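Local coordinates for 15-O-acetyltransferase (Fusarium sporotrichioides, PDB 3FOT), which transfers an acetyl group to the 15-oxygen of trichothecene intermediates during the biosynthesis of mycotoxins such as T-2 toxin, at residues 131-134 / 135-138; 302-305 / 306-310; 441-445 / 446-450; 450-454 / 455-459. All coordinates share one frame; numbering follows the deposited sequence.

Contact 1. Residues 131-134 / 135-138; sequences AKSA and LDLW
Ser133 and Asp136 clasp each other at the start of helix 134-147, a local N-terminal capping contact where the chain leaves strand 125-129 and begins to coil. Ser133 OG accepts the backbone N of Asp136 at 3.0 Å, and in return Asp136 OD2 takes the backbone N of Ser133, also at 3.0 Å and nearly straight (167° at the hydrogen). The donor meets OD2 from above the carboxylate plane, 44° out of it. With chi1 at 72°, the serine hydroxyl sits between its own backbone N and carbonyl carbon and turns back over the first helical turn. These reciprocal bonds make a capping box, for which a small hydroxyl at the N-cap and an acid three residues on are well suited; the carboxylate would also probably be favoured by the positive end of the helix dipole. The helical bonds then begin, Leu137 N to Ser133 O at 3.1 Å and Trp138 N to Ala134 O at 3.0 Å. Beside the box, Lys132 lays CB against Asp136 CB at 3.7 Å, while its CD passes Leu137 CB at 4.1 Å before the amine hydrogen-bonds to Gln128 and forms a salt bridge with Glu140. Ala134, whose small side chain fits close against strand 177-184, and Leu137 face Leu181; the Trp138 indole bonds to Asn470 and meets Tyr54 edge-to-face.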
loop_
_atom_site.group_PDB
_atom_site.type_symbol
_atom_site.label_atom_id
_atom_site.label_comp_id
_atom_site.label_asym_id
_atom_site.label_seq_id
_atom_site.Cartn_x
_atom_site.Cartn_y
_atom_site.Cartn_z
ATOM N N ALA A 131 -1.333 -25.984 5.501
ATOM C CA ALA A 131 -0.034 -25.773 4.870
ATOM C C ALA A 131 -0.006 -24.597 3.881
ATOM O O ALA A 131 1.056 -24.241 3.404
ATOM C CB ALA A 131 0.453 -27.071 4.181
ATOM N N LYS A 132 -1.165 -24.011 3.571
ATOM C CA LYS A 132 -1.217 -22.870 2.648
ATOM C C LYS A 132 -0.461 -21.666 3.206
ATOM O O LYS A 132 -0.472 -21.409 4.430
ATOM C CB LYS A 132 -2.655 -22.510 2.223
ATOM C CG LYS A 132 -3.472 -21.681 3.193
ATOM C CD LYS A 132 -4.963 -21.506 2.759
ATOM C CE LYS A 132 -5.779 -22.779 3.009
ATOM N NZ LYS A 132 -7.236 -22.525 3.214
ATOM N N SER A 133 0.210 -20.952 2.305
ATOM C CA SER A 133 0.877 -19.694 2.647
ATOM C C SER A 133 -0.147 -18.552 2.749
ATOM O O SER A 133 -1.291 -18.698 2.326
ATOM C CB SER A 133 1.903 -19.328 1.573
ATOM O OG SER A 133 1.259 -18.910 0.383
ATOM N N ALA A 134 0.289 -17.409 3.282
ATOM C CA ALA A 134 -0.562 -16.217 3.306
ATOM C C ALA A 134 -1.017 -15.811 1.887
ATOM O O ALA A 134 -2.188 -15.465 1.679
ATOM C CB ALA A 134 0.160 -15.051 4.032
ATOM N N LEU A 135 -0.100 -15.833 0.916
ATOM C CA LEU A 135 -0.483 -15.488 -0.464
ATOM C C LEU A 135 -1.381 -16.529 -1.121
ATOM O O LEU A 135 -2.181 -16.180 -1.972
ATOM C CB LEU A 135 0.729 -15.163 -1.350
ATOM C CG LEU A 135 1.406 -13.834 -0.946
ATOM C CD1 LEU A 135 2.652 -13.577 -1.777
ATOM C CD2 LEU A 135 0.472 -12.629 -1.008
ATOM N N ASP A 136 -1.246 -17.799 -0.730
ATOM C CA ASP A 136 -2.179 -18.851 -1.189
ATOM C C ASP A 136 -3.585 -18.494 -0.745
ATOM O O ASP A 136 -4.539 -18.602 -1.502
ATOM C CB ASP A 136 -1.835 -20.219 -0.583
ATOM C CG ASP A 136 -0.614 -20.868 -1.203
ATOM O OD1 ASP A 136 -0.182 -20.460 -2.296
ATOM O OD2 ASP A 136 -0.070 -21.793 -0.562
ATOM N N LEU A 137 -3.701 -18.049 0.497
ATOM C CA LEU A 137 -4.995 -17.650 1.042
ATOM C C LEU A 137 -5.557 -16.400 0.356
ATOM O O LEU A 137 -6.763 -16.308 0.098
ATOM C CB LEU A 137 -4.872 -17.427 2.544
ATOM C CG LEU A 137 -6.155 -17.013 3.254
ATOM C CD1 LEU A 137 -7.275 -18.039 3.035
ATOM C CD2 LEU A 137 -5.836 -16.790 4.758
ATOM N N TRP A 138 -4.693 -15.450 0.029
ATOM C CA TRP A 138 -5.137 -14.294 -0.753
ATOM C C TRP A 138 -5.817 -14.783 -2.038
ATOM O O TRP A 138 -6.935 -14.360 -2.383
ATOM C CB TRP A 138 -3.920 -13.407 -1.066
ATOM C CG TRP A 138 -4.224 -12.304 -2.058
ATOM C CD1 TRP A 138 -5.134 -11.327 -1.914
ATOM C CD2 TRP A 138 -3.615 -12.112 -3.334
ATOM N NE1 TRP A 138 -5.145 -10.510 -3.037
ATOM C CE2 TRP A 138 -4.224 -10.983 -3.925
ATOM C CE3 TRP A 138 -2.614 -12.786 -4.037
ATOM C CZ2 TRP A 138 -3.848 -10.490 -5.172
ATOM C CZ3 TRP A 138 -2.237 -12.302 -5.289
ATOM C CH2 TRP A 138 -2.854 -11.164 -5.845
#

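Contact 2. Residues 302-305 / 306-310; sequences PGFT and ISHLT
At Thr305 the extended chain of residues 302-305 turns into the first turn of helix 306-321. Gly303, with a positive phi, lies in a region of backbone space where a side chain would press on the preceding carbonyl, which suits glycine. Phe304 and Thr305 are extended, and from Ile306 the chain coils, so that Leu309 N donates to Thr305 O at 3.1 Å, in the carbonyl plane. Thr305 is the N-cap: its OG1 accepts His308 N at 3.2 Å. His308 answers through its ring, ND1 accepting Thr305 N at 3.0 Å along a bent path (142°), with the donor tilted 28° from the ring plane. Together they form a capping box in which an imidazole nitrogen serves where an acid or amide oxygen often does; accepting here requires ND1 to carry no proton. CG of His308 is beside its backbone N and opposite its carbonyl carbon (chi1 -65°), which swings the ring back along the incoming chain. Thr305 OG1 lies over one ring face, offset toward the rim, while Gly303 O is in the ring plane at the edge, 3.0 Å from CE1. The Phe304 and His308 side chains cross at about a right angle, with Phe304 CD1 3.9 Å from His308 ND1. Phe304 packs on Val296 of helix 286-299 and on Cys390 of helix 379-401, and makes a cation-pi contact with Lys394. Ile306 reaches Ile292 and Val293 of helix 286-299, Leu480 of strand 477-483 and Met514 of helix 500-516, while Ser307 bonds to Ser438 of strand 435-441.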
loop_
_atom_site.group_PDB
_atom_site.type_symbol
_atom_site.label_atom_id
_atom_site.label_comp_id
_atom_site.label_asym_id
_atom_site.label_seq_id
_atom_site.Cartn_x
_atom_site.Cartn_y
_atom_site.Cartn_z
ATOM N N PRO A 302 24.017 11.252 -4.289
ATOM C CA PRO A 302 22.974 11.662 -3.346
ATOM C C PRO A 302 21.682 12.077 -4.043
ATOM O O PRO A 302 21.707 12.718 -5.106
ATOM C CB PRO A 302 23.608 12.867 -2.623
ATOM C CG PRO A 302 25.075 12.680 -2.794
ATOM C CD PRO A 302 25.228 12.084 -4.163
ATOM N N GLY A 303 20.557 11.715 -3.444
ATOM C CA GLY A 303 19.263 12.074 -3.992
ATOM C C GLY A 303 18.749 11.036 -4.979
ATOM O O GLY A 303 17.569 11.051 -5.320
ATOM N N PHE A 304 19.623 10.145 -5.438
ATOM C CA PHE A 304 19.184 9.014 -6.278
ATOM C C PHE A 304 18.972 7.725 -5.485
ATOM O O PHE A 304 19.689 7.446 -4.511
ATOM C CB PHE A 304 20.168 8.762 -7.397
ATOM C CG PHE A 304 20.129 9.796 -8.473
ATOM C CD1 PHE A 304 19.190 9.713 -9.495
ATOM C CD2 PHE A 304 21.019 10.853 -8.458
ATOM C CE1 PHE A 304 19.154 10.669 -10.510
ATOM C CE2 PHE A 304 20.997 11.809 -9.457
ATOM C CZ PHE A 304 20.060 11.713 -10.484
ATOM N N THR A 305 17.985 6.931 -5.902
ATOM C CA THR A 305 17.638 5.750 -5.136
ATOM C C THR A 305 17.377 4.569 -6.052
ATOM O O THR A 305 17.186 4.711 -7.270
ATOM C CB THR A 305 16.338 5.954 -4.341
ATOM O OG1 THR A 305 15.263 6.077 -5.280
ATOM C CG2 THR A 305 16.398 7.216 -3.428
ATOM N N ILE A 306 17.333 3.400 -5.438
ATOM C CA ILE A 306 16.918 2.200 -6.139
ATOM C C ILE A 306 15.499 2.331 -6.709
ATOM O O ILE A 306 15.183 1.696 -7.707
ATOM C CB ILE A 306 17.078 0.962 -5.215
ATOM C CG1 ILE A 306 16.879 -0.344 -5.974
ATOM C CG2 ILE A 306 16.194 1.056 -3.965
ATOM C CD1 ILE A 306 17.400 -1.588 -5.208
ATOM N N SER A 307 14.650 3.165 -6.099
ATOM C CA SER A 307 13.313 3.415 -6.672
ATOM C C SER A 307 13.394 4.127 -8.046
ATOM O O SER A 307 12.631 3.804 -8.979
ATOM C CB SER A 307 12.483 4.265 -5.717
ATOM O OG SER A 307 12.024 3.489 -4.649
ATOM N N HIS A 308 14.302 5.096 -8.164
ATOM C CA HIS A 308 14.563 5.741 -9.461
ATOM C C HIS A 308 15.029 4.699 -10.463
ATOM O O HIS A 308 14.548 4.644 -11.592
ATOM C CB HIS A 308 15.640 6.822 -9.345
ATOM C CG HIS A 308 15.247 7.977 -8.483
ATOM N ND1 HIS A 308 16.090 8.515 -7.538
ATOM C CD2 HIS A 308 14.108 8.708 -8.433
ATOM C CE1 HIS A 308 15.494 9.533 -6.945
ATOM N NE2 HIS A 308 14.287 9.670 -7.465
ATOM N N LEU A 309 15.982 3.877 -10.039
ATOM C CA LEU A 309 16.554 2.860 -10.924
ATOM C C LEU A 309 15.489 1.871 -11.375
ATOM O O LEU A 309 15.472 1.452 -12.530
ATOM C CB LEU A 309 17.694 2.117 -10.231
ATOM C CG LEU A 309 18.321 1.085 -11.184
ATOM C CD1 LEU A 309 19.059 1.798 -12.340
ATOM C CD2 LEU A 309 19.252 0.120 -10.463
ATOM N N THR A 310 14.613 1.479 -10.449
ATOM C CA THR A 310 13.535 0.570 -10.813
ATOM C C THR A 310 12.622 1.202 -11.875
ATOM O O THR A 310 12.238 0.557 -12.843
ATOM C CB THR A 310 12.719 0.101 -9.581
ATOM O OG1 THR A 310 13.622 -0.479 -8.635
ATOM C CG2 THR A 310 11.701 -0.944 -9.970
#

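Contact 3. Residues 441-445 / 446-450; sequences INERF and IPHEI
Ile446, the residue most deeply covered here, follows Phe445 at the end of a short 3-10 turn, and its backbone N bonds to Asn442 O at 3.0 Å, nearly along the C=O axis. The same carbonyl also accepts Phe445 N, so two donors close the turn on one oxygen. CG1 of Ile446 lies 4.2 Å from Phe445 CB, and its apolar side chain suits a buried position against Ile465. Glu443 makes the polar half of the contact. Its chain bends at chi2 (88°) and brings OE2 to His448 NE2 at 2.7 Å, almost perfectly straight at 176°. The oxygen lies in the ring plane and uses its anti lone pair, although the carboxylate and imidazole planes are turned 73° apart. Glutamate suits this place because one carboxylate oxygen can take both the ring N-H and the backbone N of Arg484; His448, which supplies that N-H, also meets the Trp483 ring edge-to-face. A water donates to both Glu443 O and Ile446 O, each at 2.8 Å, bridging the backbone across the bend. The short histidine-carboxylate bond and the 3-10 turn belong to a connection between strands of two different sheets, 435-441 and 449-452, away from the annotated substrate-binding histidine.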
loop_
_atom_site.group_PDB
_atom_site.type_symbol
_atom_site.label_atom_id
_atom_site.label_comp_id
_atom_site.label_asym_id
_atom_site.label_seq_id
_atom_site.Cartn_x
_atom_site.Cartn_y
_atom_site.Cartn_z
ATOM N N ILE A 441 11.290 1.028 2.487
ATOM C CA ILE A 441 11.951 0.108 3.411
ATOM C C ILE A 441 11.026 -0.260 4.571
ATOM O O ILE A 441 10.629 0.602 5.345
ATOM C CB ILE A 441 13.248 0.751 3.919
ATOM C CG1 ILE A 441 14.185 0.993 2.721
ATOM C CG2 ILE A 441 13.896 -0.102 5.015
ATOM C CD1 ILE A 441 15.427 1.794 3.050
ATOM N N ASN A 442 10.697 -1.545 4.682
ATOM C CA ASN A 442 9.680 -1.989 5.620
ATOM C C ASN A 442 10.112 -1.858 7.081
ATOM O O ASN A 442 9.268 -1.862 7.965
ATOM C CB ASN A 442 9.225 -3.418 5.295
ATOM C CG ASN A 442 8.226 -3.475 4.168
ATOM O OD1 ASN A 442 8.365 -4.260 3.201
ATOM N ND2 ASN A 442 7.192 -2.688 4.289
ATOM N N GLU A 443 11.423 -1.712 7.329
ATOM C CA GLU A 443 11.922 -1.510 8.699
ATOM C C GLU A 443 11.449 -0.194 9.323
ATOM O O GLU A 443 11.467 -0.036 10.557
ATOM C CB GLU A 443 13.458 -1.588 8.722
ATOM C CG GLU A 443 13.981 -3.037 8.794
ATOM C CD GLU A 443 14.174 -3.705 7.425
ATOM O OE1 GLU A 443 13.757 -3.140 6.374
ATOM O OE2 GLU A 443 14.785 -4.796 7.408
ATOM N N ARG A 444 11.064 0.760 8.468
ATOM C CA ARG A 444 10.484 2.000 8.937
ATOM C C ARG A 444 9.251 1.743 9.778
ATOM O O ARG A 444 8.940 2.524 10.658
ATOM C CB ARG A 444 10.120 2.919 7.755
ATOM C CG ARG A 444 11.297 3.364 6.911
ATOM C CD ARG A 444 10.838 4.420 5.894
ATOM N NE ARG A 444 10.077 3.781 4.821
ATOM C CZ ARG A 444 9.213 4.394 4.012
ATOM N NH1 ARG A 444 8.934 5.689 4.153
ATOM N NH2 ARG A 444 8.592 3.680 3.084
ATOM N N PHE A 445 8.544 0.645 9.502
ATOM C CA PHE A 445 7.208 0.442 10.050
ATOM C C PHE A 445 6.992 -0.825 10.865
ATOM O O PHE A 445 6.130 -0.839 11.737
ATOM C CB PHE A 445 6.206 0.427 8.899
ATOM C CG PHE A 445 6.390 1.557 7.934
ATOM C CD1 PHE A 445 6.393 2.866 8.385
ATOM C CD2 PHE A 445 6.579 1.299 6.581
ATOM C CE1 PHE A 445 6.567 3.928 7.499
ATOM C CE2 PHE A 445 6.759 2.362 5.675
ATOM C CZ PHE A 445 6.747 3.673 6.151
ATOM N N ILE A 446 7.733 -1.886 10.550
ATOM C CA ILE A 446 7.450 -3.231 11.111
ATOM C C ILE A 446 8.736 -3.749 11.743
ATOM O O ILE A 446 9.793 -3.665 11.131
ATOM C CB ILE A 446 6.946 -4.187 10.006
ATOM C CG1 ILE A 446 5.610 -3.660 9.457
ATOM C CG2 ILE A 446 6.811 -5.634 10.505
ATOM C CD1 ILE A 446 5.165 -4.329 8.161
ATOM N N PRO A 447 8.645 -4.309 12.964
ATOM C CA PRO A 447 9.870 -4.803 13.586
ATOM C C PRO A 447 10.372 -6.138 13.033
ATOM O O PRO A 447 9.601 -6.937 12.503
ATOM C CB PRO A 447 9.477 -4.972 15.056
ATOM C CG PRO A 447 8.000 -5.255 15.025
ATOM C CD PRO A 447 7.453 -4.512 13.814
ATOM N N HIS A 448 11.670 -6.395 13.182
ATOM C CA HIS A 448 12.209 -7.702 12.768
ATOM C C HIS A 448 11.704 -8.878 13.609
ATOM O O HIS A 448 11.693 -10.037 13.131
ATOM C CB HIS A 448 13.720 -7.705 12.860
ATOM C CG HIS A 448 14.405 -7.033 11.715
ATOM N ND1 HIS A 448 15.775 -6.855 11.683
ATOM C CD2 HIS A 448 13.923 -6.480 10.575
ATOM C CE1 HIS A 448 16.110 -6.262 10.548
ATOM N NE2 HIS A 448 15.006 -6.007 9.867
ATOM N N GLU A 449 11.330 -8.606 14.856
ATOM C CA GLU A 449 10.837 -9.667 15.737
ATOM C C GLU A 449 9.642 -9.226 16.552
ATOM O O GLU A 449 9.457 -8.023 16.840
ATOM C CB GLU A 449 11.930 -10.171 16.709
ATOM C CG GLU A 449 13.243 -10.620 16.091
ATOM C CD GLU A 449 14.271 -9.505 15.949
ATOM O OE1 GLU A 449 14.109 -8.416 16.545
ATOM O OE2 GLU A 449 15.271 -9.740 15.245
ATOM N N ILE A 450 8.820 -10.215 16.906
ATOM C CA ILE A 450 7.836 -10.069 17.951
ATOM C C ILE A 450 8.523 -10.637 19.200
ATOM O O ILE A 450 9.026 -11.767 19.174
ATOM C CB ILE A 450 6.550 -10.878 17.639
ATOM C CG1 ILE A 450 5.844 -10.279 16.422
ATOM C CG2 ILE A 450 5.591 -10.835 18.839
ATOM C CD1 ILE A 450 4.746 -11.146 15.798
HETATM O O HOH W 1 12.123 -2.301 11.988
#

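Contact 4. Residues 450-454 / 455-459; sequences IKQTA and TGENV
Lys451 and Asn458 run side by side across the hairpin, and Lys451 NZ donates to Asn458 OD1 at 3.0 Å, tilted 32° from the carbonyl plane. A bend at chi4 (-92°) turns the amine toward that oxygen; a weak bond to Gly456 O is longer. At the turn, Gln452 extends its chain, CG anti to the backbone N, until OE1 lies 2.9 Å from Thr455 OG1. Thr455 OG1 also accepts Glu457 N at 3.2 Å, an ST turn for which a beta-hydroxyl is well suited. Gln452 O holds the loop with two backbone donors: Gly456 N at 2.8 Å, coming in nearly in line with the C=O though its own N-H is bent away, and Thr455 N from above its plane. Gly456 has a positive phi, comfortable without a side chain. Gln452 N bonds to Glu457 O. Val459 N to Ile450 O at 2.8 Å and the non-hydrogen-bonded pair Lys451/Asn458 set the strands antiparallel. Ile450 meets Phe202 and Val205 of helix 191-205. The Thr455 proton lies within reach of Gln452 OE1 and, in one modelled conformer, Glu457 OE1, so its acceptor is not settled; polar side chains and backbone together hold this surface turn.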
loop_
_atom_site.group_PDB
_atom_site.type_symbol
_atom_site.label_atom_id
_atom_site.label_comp_id
_atom_site.label_asym_id
_atom_site.label_seq_id
_atom_site.Cartn_x
_atom_site.Cartn_y
_atom_site.Cartn_z
ATOM N N ILE A 450 8.820 -10.215 16.906
ATOM C CA ILE A 450 7.836 -10.069 17.951
ATOM C C ILE A 450 8.523 -10.637 19.200
ATOM O O ILE A 450 9.026 -11.767 19.174
ATOM C CB ILE A 450 6.550 -10.878 17.639
ATOM C CG1 ILE A 450 5.844 -10.279 16.422
ATOM C CG2 ILE A 450 5.591 -10.835 18.839
ATOM C CD1 ILE A 450 4.746 -11.146 15.798
ATOM N N LYS A 451 8.550 -9.833 20.260
ATOM C CA LYS A 451 9.221 -10.163 21.530
ATOM C C LYS A 451 8.198 -10.299 22.644
ATOM O O LYS A 451 7.129 -9.693 22.584
ATOM C CB LYS A 451 10.200 -9.051 21.928
ATOM C CG LYS A 451 11.393 -8.953 21.004
ATOM C CD LYS A 451 12.209 -7.725 21.305
ATOM C CE LYS A 451 13.381 -7.657 20.341
ATOM N NZ LYS A 451 14.534 -8.332 20.961
ATOM N N GLN A 452 8.535 -11.094 23.662
ATOM C CA GLN A 452 7.842 -11.038 24.959
ATOM C C GLN A 452 8.385 -9.794 25.664
ATOM O O GLN A 452 9.565 -9.732 26.023
ATOM C CB GLN A 452 8.150 -12.282 25.794
ATOM C CG GLN A 452 7.423 -12.311 27.119
ATOM C CD GLN A 452 7.791 -13.503 27.971
ATOM O OE1 GLN A 452 8.829 -14.137 27.769
ATOM N NE2 GLN A 452 6.967 -13.785 28.964
ATOM N N THR A 453 7.528 -8.792 25.806
ATOM C CA THR A 453 7.963 -7.463 26.195
ATOM C C THR A 453 8.633 -7.465 27.574
ATOM O O THR A 453 9.657 -6.791 27.768
ATOM C CB THR A 453 6.800 -6.476 26.135
ATOM O OG1 THR A 453 6.248 -6.510 24.810
ATOM C CG2 THR A 453 7.265 -5.060 26.420
ATOM N N ALA A 454 8.062 -8.234 28.499
ATOM C CA ALA A 454 8.576 -8.309 29.885
ATOM C C ALA A 454 9.999 -8.851 29.977
ATOM O O ALA A 454 10.763 -8.496 30.892
ATOM C CB ALA A 454 7.644 -9.128 30.739
ATOM N N THR A 455 10.372 -9.723 29.044
ATOM C CA THR A 455 11.669 -10.381 29.134
ATOM C C THR A 455 12.628 -9.924 28.054
ATOM O O THR A 455 13.816 -10.176 28.153
ATOM C CB THR A 455 11.531 -11.920 29.033
ATOM O OG1 THR A 455 10.998 -12.260 27.741
ATOM C CG2 THR A 455 10.607 -12.454 30.116
ATOM N N GLY A 456 12.117 -9.293 26.997
ATOM C CA GLY A 456 12.954 -8.991 25.845
ATOM C C GLY A 456 13.276 -10.180 24.939
ATOM O O GLY A 456 14.006 -10.029 23.964
ATOM N N GLU A 457 12.731 -11.348 25.249
ATOM C CA GLU A 457 13.007 -12.565 24.474
ATOM C C GLU A 457 12.297 -12.548 23.128
ATOM O O GLU A 457 11.110 -12.224 23.049
ATOM C CB GLU A 457 12.572 -13.810 25.254
ATOM C CG GLU A 457 13.404 -14.094 26.503
ATOM C CD GLU A 457 12.798 -15.190 27.356
ATOM O OE1 GLU A 457 11.605 -15.077 27.723
ATOM O OE2 GLU A 457 13.514 -16.170 27.650
ATOM N N ASN A 458 13.028 -12.907 22.077
ATOM C CA ASN A 458 12.417 -13.040 20.757
ATOM C C ASN A 458 11.499 -14.234 20.796
ATOM O O ASN A 458 11.837 -15.275 21.391
ATOM C CB ASN A 458 13.484 -13.260 19.683
ATOM C CG ASN A 458 14.257 -12.019 19.361
ATOM O OD1 ASN A 458 13.785 -10.902 19.542
ATOM N ND2 ASN A 458 15.482 -12.211 18.861
ATOM N N VAL A 459 10.343 -14.088 20.156
ATOM C CA VAL A 459 9.350 -15.126 20.109
ATOM C C VAL A 459 9.062 -15.519 18.653
ATOM O O VAL A 459 9.130 -16.697 18.305
ATOM C CB VAL A 459 8.062 -14.681 20.824
ATOM C CG1 VAL A 459 6.973 -15.690 20.624
ATOM C CG2 VAL A 459 8.345 -14.483 22.370
#

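In the fold
From the N terminus, contact 1 comes first, closing the turn from strand 125-129 into helix 134-147. Contact 2 caps a later helix, in the loop between helices 286-299 and 306-321, about 32 Å away between centres. Contact 3 then closes the bend between strand 435-441 of the four-stranded mixed sheet and strand 449-452 at the edge of the six-stranded one. Contact 4 shares Ile450 and turns the chain into strand 457-469. None nests or crosses; contacts 1, 2 and 3 follow in series, and contact 4 begins on the stretch where contact 3 ends. Contacts 3 and 4 touch where Glu449 CB lies 3.5 Å from Asn458 OD1, whereas contacts 1 and 2 stand apart, capping helices that pack on these two sheets.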